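Local atomic coordinates of uncharacterized peptidase Lmo0363 (Listeria monocytogenes, PDB entry 3L4E), a protein that is probably a serine-type peptidase related to peptidase E. Residues Val30-Thr35 with Phe44-Gly49; Leu59-Asp64 with Leu77-Phe82. All coordinates share one frame; numbering follows the deposited sequence.

Interaction 1. Residues Val30-Thr35 with Phe44-Gly49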
loop_
_atom_site.group_PDB
_atom_site.type_symbol
_atom_site.label_atom_id
_atom_site.label_comp_id
_atom_site.label_asym_id
_atom_site.label_seq_id
_atom_site.Cartn_x
_atom_site.Cartn_y
_atom_site.Cartn_z
ATOM N N VAL A 30 7.502 -8.101 9.650
ATOM C CA VAL A 30 6.572 -7.354 8.807
ATOM C C VAL A 30 5.157 -7.892 8.987
ATOM O O VAL A 30 4.940 -9.090 8.855
ATOM C CB VAL A 30 6.957 -7.509 7.317
ATOM C CG1 VAL A 30 5.992 -6.748 6.406
ATOM C CG2 VAL A 30 8.386 -7.055 7.088
ATOM N N THR A 31 4.206 -7.010 9.297
ATOM C CA THR A 31 2.791 -7.342 9.192
ATOM C C THR A 31 2.420 -7.193 7.723
ATOM O O THR A 31 2.414 -6.081 7.190
ATOM C CB THR A 31 1.904 -6.404 10.040
ATOM O OG1 THR A 31 2.234 -6.556 11.423
ATOM C CG2 THR A 31 0.439 -6.746 9.854
ATOM N N PHE A 32 2.122 -8.319 7.082
ATOM C CA PHE A 32 1.924 -8.404 5.634
ATOM C C PHE A 32 0.431 -8.575 5.381
ATOM O O PHE A 32 -0.144 -9.602 5.743
ATOM C CB PHE A 32 2.722 -9.622 5.129
ATOM C CG PHE A 32 2.685 -9.851 3.646
ATOM C CD1 PHE A 32 3.595 -9.221 2.812
ATOM C CD2 PHE A 32 1.790 -10.765 3.093
ATOM C CE1 PHE A 32 3.595 -9.468 1.433
ATOM C CE2 PHE A 32 1.775 -11.008 1.721
ATOM C CZ PHE A 32 2.682 -10.361 0.891
ATOM N N ILE A 33 -0.188 -7.555 4.783
ATOM C CA ILE A 33 -1.639 -7.511 4.588
ATOM C C ILE A 33 -2.005 -7.698 3.112
ATOM O O ILE A 33 -1.818 -6.791 2.308
ATOM C CB ILE A 33 -2.213 -6.172 5.100
ATOM C CG1 ILE A 33 -1.926 -6.015 6.601
ATOM C CG2 ILE A 33 -3.716 -6.082 4.808
ATOM C CD1 ILE A 33 -2.183 -4.609 7.122
ATOM N N PRO A 34 -2.481 -8.898 2.744
ATOM C CA PRO A 34 -2.803 -9.207 1.345
ATOM C C PRO A 34 -4.294 -9.043 1.029
ATOM O O PRO A 34 -4.753 -9.463 -0.032
ATOM C CB PRO A 34 -2.413 -10.682 1.236
ATOM C CG PRO A 34 -2.775 -11.227 2.592
ATOM C CD PRO A 34 -2.498 -10.111 3.588
ATOM N N THR A 35 -5.034 -8.430 1.944
ATOM C CA THR A 35 -6.491 -8.302 1.828
ATOM C C THR A 35 -6.998 -7.787 0.476
ATOM O O THR A 35 -7.985 -8.294 -0.057
ATOM C CB THR A 35 -7.023 -7.406 2.951
ATOM O OG1 THR A 35 -6.595 -7.946 4.212
ATOM C CG2 THR A 35 -8.550 -7.306 2.913
ATOM N N PHE A 44 -0.095 -12.487 -8.998
ATOM C CA PHE A 44 1.333 -12.816 -8.924
ATOM C C PHE A 44 2.115 -11.894 -7.995
ATOM O O PHE A 44 3.108 -12.309 -7.393
ATOM C CB PHE A 44 1.977 -12.828 -10.316
ATOM C CG PHE A 44 1.494 -13.946 -11.192
ATOM C CD1 PHE A 44 2.063 -15.204 -11.100
ATOM C CD2 PHE A 44 0.454 -13.747 -12.089
ATOM C CE1 PHE A 44 1.611 -16.247 -11.897
ATOM C CE2 PHE A 44 -0.001 -14.781 -12.887
ATOM C CZ PHE A 44 0.579 -16.032 -12.791
ATOM N N TYR A 45 1.675 -10.646 -7.863
ATOM C CA TYR A 45 2.424 -9.669 -7.066
ATOM C C TYR A 45 2.474 -10.021 -5.582
ATOM O O TYR A 45 3.389 -9.601 -4.870
ATOM C CB TYR A 45 1.853 -8.251 -7.245
ATOM C CG TYR A 45 0.346 -8.200 -7.123
ATOM C CD1 TYR A 45 -0.272 -8.104 -5.880
ATOM C CD2 TYR A 45 -0.456 -8.271 -8.249
ATOM C CE1 TYR A 45 -1.651 -8.074 -5.763
ATOM C CE2 TYR A 45 -1.840 -8.242 -8.146
ATOM C CZ TYR A 45 -2.432 -8.146 -6.897
ATOM O OH TYR A 45 -3.805 -8.107 -6.782
ATOM N N VAL A 46 1.497 -10.788 -5.105
ATOM C CA VAL A 46 1.463 -11.133 -3.688
ATOM C C VAL A 46 2.674 -11.987 -3.296
ATOM O O VAL A 46 3.482 -11.596 -2.447
ATOM C CB VAL A 46 0.162 -11.856 -3.293
ATOM C CG1 VAL A 46 0.215 -12.261 -1.831
ATOM C CG2 VAL A 46 -1.059 -10.954 -3.551
ATOM N N GLU A 47 2.818 -13.152 -3.915
ATOM C CA GLU A 47 3.966 -13.993 -3.594
ATOM C C GLU A 47 5.286 -13.352 -3.998
ATOM O O GLU A 47 6.298 -13.522 -3.310
ATOM C CB GLU A 47 3.814 -15.378 -4.221
ATOM C CG GLU A 47 2.888 -16.286 -3.425
ATOM C CD GLU A 47 3.319 -16.424 -1.966
ATOM O OE1 GLU A 47 4.531 -16.623 -1.712
ATOM O OE2 GLU A 47 2.443 -16.336 -1.074
ATOM N N ALA A 48 5.290 -12.611 -5.105
ATOM C CA ALA A 48 6.526 -11.969 -5.544
ATOM C C ALA A 48 6.996 -10.980 -4.475
ATOM O O ALA A 48 8.187 -10.895 -4.170
ATOM C CB ALA A 48 6.337 -11.277 -6.888
ATOM N N GLY A 49 6.056 -10.235 -3.898
ATOM C CA GLY A 49 6.403 -9.300 -2.847
ATOM C C GLY A 49 6.835 -10.012 -1.574
ATOM O O GLY A 49 7.806 -9.609 -0.932
#
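Phe32 and Val46 make most of this contact, which is apolar and has no hydrogen bond across it. The far end of the Phe32 ring reaches the helix at Val46: its CE2 atom lies 4.1 Å from Val46 CG1, and CZ is equally near that methyl. The backbone carbonyl of the same residue sits at the rim of the ring, close to its plane, with Val46 O 3.6 Å from Phe32 CZ. Further along the helix Phe32 CE1 only just approaches Gly49 C, at 4.5 Å. Val46 CG1 has a second neighbour in Pro34, whose CB is 4.3 Å away, so one methyl branch serves both the strand and the loop that follows it. That branch stands opposite the backbone N of Val46 (chi1 177°). Phe32 likewise carries its ring opposite its own N (chi1 -178°), and from there its far end reaches the helix. This is the first half of a beta-alpha-beta unit, in which strand 29-33 leads through a loop into helix 44-55 and then to strand 59-62, the helix packing on one face of the sheet. The segments draw together past the strand end, from 9.6 Å between the CA atoms of Phe32 and Gly49 to 6.9 Å between those of Pro34 and Val46. Around the Phe32 ring, Lys50 and Leu53 of the helix and Val60 of the neighbouring strand add packing, and Tyr84 meets it ring to ring with the planes about 20° apart. Ser37 touches Val46 and also hydrogen-bonds through OG to the carbonyl oxygen of Pro34.

Interaction 2. Residues Leu59-Asp64 with Leu77-Phe82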
loop_
_atom_site.group_PDB
_atom_site.type_symbol
_atom_site.label_atom_id
_atom_site.label_comp_id
_atom_site.label_asym_id
_atom_site.label_seq_id
_atom_site.Cartn_x
_atom_site.Cartn_y
_atom_site.Cartn_z
ATOM N N LEU A 59 11.152 -11.204 8.463
ATOM C CA LEU A 59 10.213 -12.231 8.903
ATOM C C LEU A 59 8.811 -11.739 8.596
ATOM O O LEU A 59 8.365 -10.721 9.140
ATOM C CB LEU A 59 10.353 -12.479 10.398
ATOM C CG LEU A 59 11.636 -13.189 10.796
ATOM C CD1 LEU A 59 11.819 -13.142 12.304
ATOM C CD2 LEU A 59 11.597 -14.627 10.293
ATOM N N VAL A 60 8.127 -12.445 7.706
ATOM C CA VAL A 60 6.828 -12.005 7.216
ATOM C C VAL A 60 5.693 -12.699 7.960
ATOM O O VAL A 60 5.627 -13.929 8.000
ATOM C CB VAL A 60 6.684 -12.276 5.711
ATOM C CG1 VAL A 60 5.336 -11.779 5.210
ATOM C CG2 VAL A 60 7.821 -11.618 4.948
ATOM N N GLU A 61 4.798 -11.904 8.535
ATOM C CA GLU A 61 3.643 -12.421 9.261
ATOM C C GLU A 61 2.337 -11.930 8.640
ATOM O O GLU A 61 2.028 -10.738 8.684
ATOM C CB GLU A 61 3.712 -11.998 10.725
ATOM C CG GLU A 61 4.902 -12.590 11.467
ATOM C CD GLU A 61 4.924 -12.222 12.935
ATOM O OE1 GLU A 61 3.909 -11.687 13.431
ATOM O OE2 GLU A 61 5.955 -12.474 13.592
ATOM N N GLU A 62 1.563 -12.853 8.079
ATOM C CA GLU A 62 0.333 -12.478 7.396
ATOM C C GLU A 62 -0.787 -12.020 8.338
ATOM O O GLU A 62 -0.983 -12.572 9.422
ATOM C CB GLU A 62 -0.143 -13.615 6.497
ATOM C CG GLU A 62 0.922 -14.041 5.502
ATOM C CD GLU A 62 0.344 -14.512 4.190
ATOM O OE1 GLU A 62 -0.901 -14.594 4.086
ATOM O OE2 GLU A 62 1.136 -14.797 3.264
ATOM N N LEU A 63 -1.509 -10.994 7.899
ATOM C CA LEU A 63 -2.682 -10.484 8.601
ATOM C C LEU A 63 -3.736 -10.140 7.562
ATOM O O LEU A 63 -3.566 -9.183 6.806
ATOM C CB LEU A 63 -2.333 -9.233 9.425
ATOM C CG LEU A 63 -3.479 -8.492 10.128
ATOM C CD1 LEU A 63 -4.082 -9.367 11.222
ATOM C CD2 LEU A 63 -3.022 -7.145 10.705
ATOM N N ASP A 64 -4.803 -10.937 7.492
ATOM C CA ASP A 64 -5.917 -10.622 6.599
ATOM C C ASP A 64 -6.996 -9.896 7.397
ATOM O O ASP A 64 -7.718 -10.499 8.189
ATOM C CB ASP A 64 -6.472 -11.884 5.925
ATOM C CG ASP A 64 -7.522 -11.578 4.851
ATOM O OD1 ASP A 64 -7.880 -10.397 4.649
ATOM O OD2 ASP A 64 -7.992 -12.533 4.201
ATOM N N LEU A 77 -0.239 -5.569 14.437
ATOM C CA LEU A 77 0.144 -4.216 14.064
ATOM C C LEU A 77 1.083 -3.586 15.092
ATOM O O LEU A 77 2.014 -2.859 14.727
ATOM C CB LEU A 77 -1.096 -3.338 13.851
ATOM C CG LEU A 77 -1.832 -3.586 12.532
ATOM C CD1 LEU A 77 -3.131 -2.797 12.492
ATOM C CD2 LEU A 77 -0.943 -3.239 11.335
ATOM N N ARG A 78 0.835 -3.864 16.370
ATOM C CA ARG A 78 1.655 -3.320 17.450
ATOM C C ARG A 78 3.002 -4.023 17.581
ATOM O O ARG A 78 4.018 -3.391 17.871
ATOM C CB ARG A 78 0.901 -3.391 18.778
ATOM C CG ARG A 78 -0.348 -2.542 18.798
ATOM C CD ARG A 78 -0.948 -2.455 20.187
ATOM N NE ARG A 78 -1.714 -1.224 20.343
ATOM C CZ ARG A 78 -1.182 -0.065 20.716
ATOM N NH1 ARG A 78 0.117 0.017 20.977
ATOM N NH2 ARG A 78 -1.945 1.010 20.827
ATOM N N LYS A 79 3.004 -5.332 17.359
ATOM C CA LYS A 79 4.191 -6.145 17.595
ATOM C C LYS A 79 5.273 -5.958 16.537
ATOM O O LYS A 79 6.447 -5.780 16.861
ATOM C CB LYS A 79 3.814 -7.625 17.668
ATOM C CG LYS A 79 4.997 -8.546 17.920
ATOM C CD LYS A 79 4.558 -9.991 18.094
ATOM C CE LYS A 79 4.288 -10.660 16.756
ATOM N NZ LYS A 79 5.545 -10.866 15.982
ATOM N N ASN A 80 4.875 -6.006 15.273
ATOM C CA ASN A 80 5.849 -6.074 14.190
ATOM C C ASN A 80 6.417 -4.720 13.780
ATOM O O ASN A 80 5.790 -3.675 13.979
ATOM C CB ASN A 80 5.273 -6.841 13.000
ATOM C CG ASN A 80 4.866 -8.261 13.378
ATOM O OD1 ASN A 80 5.566 -8.938 14.133
ATOM N ND2 ASN A 80 3.729 -8.708 12.872
ATOM N N ASP A 81 7.618 -4.756 13.214
ATOM C CA ASP A 81 8.376 -3.553 12.916
ATOM C C ASP A 81 7.793 -2.742 11.773
ATOM O O ASP A 81 7.771 -1.508 11.832
ATOM C CB ASP A 81 9.818 -3.928 12.595
ATOM C CG ASP A 81 10.507 -4.609 13.759
ATOM O OD1 ASP A 81 10.576 -3.997 14.841
ATOM O OD2 ASP A 81 10.965 -5.754 13.598
ATOM N N PHE A 82 7.327 -3.435 10.736
ATOM C CA PHE A 82 6.842 -2.782 9.522
ATOM C C PHE A 82 5.426 -3.213 9.208
ATOM O O PHE A 82 4.979 -4.260 9.669
ATOM C CB PHE A 82 7.716 -3.143 8.315
ATOM C CG PHE A 82 9.182 -2.865 8.507
ATOM C CD1 PHE A 82 9.613 -1.825 9.308
ATOM C CD2 PHE A 82 10.130 -3.642 7.866
ATOM C CE1 PHE A 82 10.958 -1.576 9.472
ATOM C CE2 PHE A 82 11.478 -3.395 8.027
ATOM C CZ PHE A 82 11.893 -2.363 8.830
#
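Glu61 runs out extended beyond CG toward the turn at Asn80, while Lys79 starts out opposite its backbone N and then bends at chi3 (80°) and again at the next bond, curling its amine back to meet the carboxylate. The result is a salt bridge in which Lys79 NZ lies 2.9 Å from Glu61 OE2, on the syn side and near the carboxylate plane; its second bond, to Glu61 OE1, is weak. Asn80 supplies the other grip: its ND2 donates to Glu61 OE1 over 3.0 Å. With the amide and carboxylate planes 88° apart, this N-H comes down from above the carboxylate, though OE1 lies close to the amide plane. The amide oxygen is used too, because Lys79 NZ is 2.7 Å from Asn80 OD1, so one amine bridges the carboxylate and the amide. Glu61 is deposited in two conformers, and the distances here are those of the one given. Deeper in, Leu63 CD2 packs on Leu77 CG at 4.2 Å, the two side chains crossing at about a right angle. Asn80 is the first residue to leave the helix, and its ND2 also bonds Thr31 OG1 on the adjoining strand. The C-terminal end of helix 70-79 is thereby held against edge strand 59-62 and strand 29-33, while Leu77 reaches on to Leu105 and Ile106 of helix 102-111.

Overall arrangement
From the N terminus, strand 29-33 comes first; interaction 1 closes the loop between it and helix 44-55. The chain then passes along that helix into edge strand 59-62, where interaction 2 opens, to close across helix 70-79 just before strand 82-85. The two are in series, neither nested nor crossed, with centres 11 Å apart. They lie on opposite faces of the sheet, and the neighbouring strands 29-33 and 59-62 join them: Val30 N meets Leu59 O at 2.8 Å, and Val60 CG1 packs on Phe32 CB. Beyond the strand ends, Thr35 OG1 probably hydrogen-bonds Asp64 OD1, tying the two following loops together.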